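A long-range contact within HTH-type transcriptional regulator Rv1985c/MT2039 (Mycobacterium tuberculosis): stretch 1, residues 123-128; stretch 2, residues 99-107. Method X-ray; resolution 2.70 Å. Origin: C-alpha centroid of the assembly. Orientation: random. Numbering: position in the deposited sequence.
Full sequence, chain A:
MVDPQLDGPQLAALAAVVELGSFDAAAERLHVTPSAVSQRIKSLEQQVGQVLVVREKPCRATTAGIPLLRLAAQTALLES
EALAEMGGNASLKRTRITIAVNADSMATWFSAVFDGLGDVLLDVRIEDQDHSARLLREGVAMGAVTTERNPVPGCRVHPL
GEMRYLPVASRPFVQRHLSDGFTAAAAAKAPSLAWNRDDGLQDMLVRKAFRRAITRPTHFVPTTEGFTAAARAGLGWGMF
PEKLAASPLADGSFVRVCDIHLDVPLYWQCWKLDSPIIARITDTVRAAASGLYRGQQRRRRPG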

# COMPACT_ATOMS: atom_id res chain seq x y z
N ASP A 123 20.42 -19.66 -3.45
CA ASP A 123 19.03 -19.31 -3.20
C ASP A 123 18.66 -18.12 -4.07
O ASP A 123 18.97 -16.98 -3.75
CB ASP A 123 18.80 -18.97 -1.73
CG ASP A 123 17.44 -18.31 -1.47
OD1 ASP A 123 16.45 -18.65 -2.16
OD2 ASP A 123 17.38 -17.44 -0.57
N VAL A 124 17.98 -18.42 -5.18
CA VAL A 124 17.66 -17.43 -6.19
C VAL A 124 16.21 -16.97 -6.08
O VAL A 124 15.30 -17.77 -5.88
CB VAL A 124 17.93 -17.99 -7.61
CG1 VAL A 124 17.64 -16.94 -8.66
CG2 VAL A 124 19.37 -18.44 -7.72
N ARG A 125 16.01 -15.66 -6.19
CA ARG A 125 14.69 -15.06 -6.09
C ARG A 125 14.42 -14.34 -7.39
O ARG A 125 15.26 -13.59 -7.86
CB ARG A 125 14.65 -14.02 -4.98
CG ARG A 125 15.33 -14.40 -3.69
CD ARG A 125 14.56 -15.50 -3.02
NE ARG A 125 15.14 -15.84 -1.72
CZ ARG A 125 14.85 -15.20 -0.60
NH1 ARG A 125 14.01 -14.18 -0.61
NH2 ARG A 125 15.42 -15.58 0.53
N ILE A 126 13.24 -14.55 -7.96
CA ILE A 126 12.86 -13.79 -9.13
C ILE A 126 12.12 -12.55 -8.68
O ILE A 126 10.99 -12.64 -8.23
CB ILE A 126 11.98 -14.59 -10.07
CG1 ILE A 126 12.70 -15.86 -10.50
CG2 ILE A 126 11.63 -13.76 -11.27
CD1 ILE A 126 13.94 -15.61 -11.29
N GLU A 127 12.77 -11.41 -8.79
CA GLU A 127 12.19 -10.17 -8.31
C GLU A 127 12.39 -9.07 -9.34
O GLU A 127 13.37 -9.07 -10.08
CB GLU A 127 12.84 -9.77 -6.98
CG GLU A 127 12.83 -10.86 -5.92
CD GLU A 127 11.43 -11.28 -5.47
OE1 GLU A 127 10.43 -10.74 -6.00
OE2 GLU A 127 11.34 -12.17 -4.59
N ASP A 128 11.45 -8.13 -9.39
CA ASP A 128 11.62 -6.99 -10.27
C ASP A 128 12.58 -5.98 -9.64
O ASP A 128 13.24 -6.27 -8.63
CB ASP A 128 10.27 -6.35 -10.65
CG ASP A 128 9.47 -5.81 -9.45
OD1 ASP A 128 10.04 -5.48 -8.38
OD2 ASP A 128 8.24 -5.68 -9.60
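Stretch 2, residues 99-107: IAVNADSMA

Stretch 2 enters as a β-strand beside the strand of stretch 1 and then turns into a helix that packs over one face of the pair. The strands run in the same direction, with 32° between their N-to-C axes (signed crossing angle -32°) and a closest axial approach of 4.7 Å. Parallel pairing places Ile 99 beside Val 124 (CA to CA 5.2 Å) and Ala 100 beside Arg 125 (CA to CA 4.8 Å).

The hydrogen bonds confirm this register. Ile 99 N donates to Asp 123 O at 3.1 Å, and Arg 125 N to Ile 99 O at 3.1 Å with an N-H...O angle of 164°. Val 101 N follows with a bond to Arg 125 O at 2.8 Å, and Glu 127 N with one to Val 101 O at 3.2 Å. Thus Ile 99 and Val 101 use both backbone N and O toward stretch 1, whereas Ala 100 approaches through its alpha carbon, CA lying 3.5 Å from Arg 125 O. The backbone angles of Ile 99 (-133/137) and Ala 100 (-82/145) are extended.

Beyond Val 101 the chain changes course. Asn 102 occupies the N-cap position, and from Ala 103 the backbone angles are helical; the helix axis makes 126° with the strand of stretch 1. The p rotamer of Asn 102 (chi1 66°) accompanies a weak hydrogen bond from its ND2 to Ser 105 OG at 2.6 Å. Asn 102 CA still lies 3.2 Å from Glu 127 O.

Side chains alternate across the sheet. Val 124, Ile 126, Ile 99 and Val 101 share a face, and the helix supplies Met 106 to it. Val 124 and Val 101 are both t, and their CG1 and CG2 atoms, respectively, lie 4.1 Å apart. Met 106, with chi angles 173°, 62° and 66°, folds its thioether so that CE comes within 3.5 Å of Val 124 CG1. Ile 126 (chi1 -58°, chi2 -63°) reaches the same helix with two methyl groups: CD1 is 3.7 Å from Met 106 CB, and CG2 is 3.8 Å from Ala 103 CB. Ile 99 is less regular, its chi2 of -144° lying between wells, and its CG1 is 4.5 Å from Val 124 CG2.

On the other face, Ala 100 accompanies Arg 125. The m, m, t conformation of Arg 125 leads the guanidinium away from stretch 2 and back to Asp 123, where Arg 125 NH2 forms a salt bridge with Asp 123 OD2 at 2.9 Å. Asp 123, in t, presents both carboxylate oxygens to Arg 125 NE.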

# COMPACT_ATOMS: atom_id res chain seq x y z
N ILE A 99 20.65 -14.43 -4.17
CA ILE A 99 20.71 -13.34 -5.12
C ILE A 99 19.39 -13.12 -5.83
O ILE A 99 18.71 -14.07 -6.20
CB ILE A 99 21.89 -13.51 -6.12
CG1 ILE A 99 21.71 -14.71 -7.01
CG2 ILE A 99 23.21 -13.68 -5.36
CD1 ILE A 99 23.04 -15.39 -7.29
N ALA A 100 19.02 -11.86 -5.97
CA ALA A 100 17.83 -11.50 -6.72
C ALA A 100 18.13 -11.47 -8.24
O ALA A 100 19.23 -11.12 -8.65
CB ALA A 100 17.32 -10.15 -6.25
N VAL A 101 17.15 -11.86 -9.05
CA VAL A 101 17.28 -11.82 -10.52
C VAL A 101 15.95 -11.51 -11.21
O VAL A 101 14.98 -12.22 -11.02
CB VAL A 101 17.78 -13.17 -11.07
CG1 VAL A 101 17.93 -13.10 -12.57
CG2 VAL A 101 19.10 -13.55 -10.43
N ASN A 102 15.91 -10.45 -12.03
CA ASN A 102 14.72 -10.13 -12.81
C ASN A 102 14.36 -11.25 -13.78
O ASN A 102 15.24 -11.87 -14.38
CB ASN A 102 14.87 -8.80 -13.56
CG ASN A 102 15.95 -8.85 -14.63
OD1 ASN A 102 15.78 -8.34 -15.74
ND2 ASN A 102 17.09 -9.44 -14.30
N ALA A 103 13.06 -11.49 -13.94
CA ALA A 103 12.52 -12.62 -14.70
C ALA A 103 13.16 -12.78 -16.07
O ALA A 103 13.55 -13.88 -16.46
CB ALA A 103 11.01 -12.49 -14.84
N ASP A 104 13.25 -11.68 -16.81
CA ASP A 104 13.83 -11.67 -18.15
C ASP A 104 15.30 -12.09 -18.20
O ASP A 104 15.74 -12.67 -19.19
CB ASP A 104 13.63 -10.30 -18.79
CG ASP A 104 12.20 -10.07 -19.24
OD1 ASP A 104 11.47 -11.08 -19.41
OD2 ASP A 104 11.82 -8.89 -19.42
N SER A 105 16.06 -11.83 -17.14
CA SER A 105 17.45 -12.28 -17.12
C SER A 105 17.56 -13.77 -16.84
O SER A 105 18.44 -14.44 -17.39
CB SER A 105 18.29 -11.49 -16.13
OG SER A 105 18.38 -10.13 -16.50
N MET A 106 16.69 -14.29 -15.98
CA MET A 106 16.77 -15.70 -15.62
C MET A 106 16.43 -16.58 -16.81
O MET A 106 16.98 -17.66 -16.97
CB MET A 106 15.87 -16.02 -14.42
CG MET A 106 15.78 -17.52 -14.09
SD MET A 106 17.34 -18.30 -13.61
CE MET A 106 17.65 -17.45 -12.11
N ALA A 107 15.53 -16.12 -17.66
CA ALA A 107 15.11 -16.93 -18.79
C ALA A 107 16.12 -16.88 -19.94
O ALA A 107 16.13 -17.75 -20.81
CB ALA A 107 13.74 -16.50 -19.28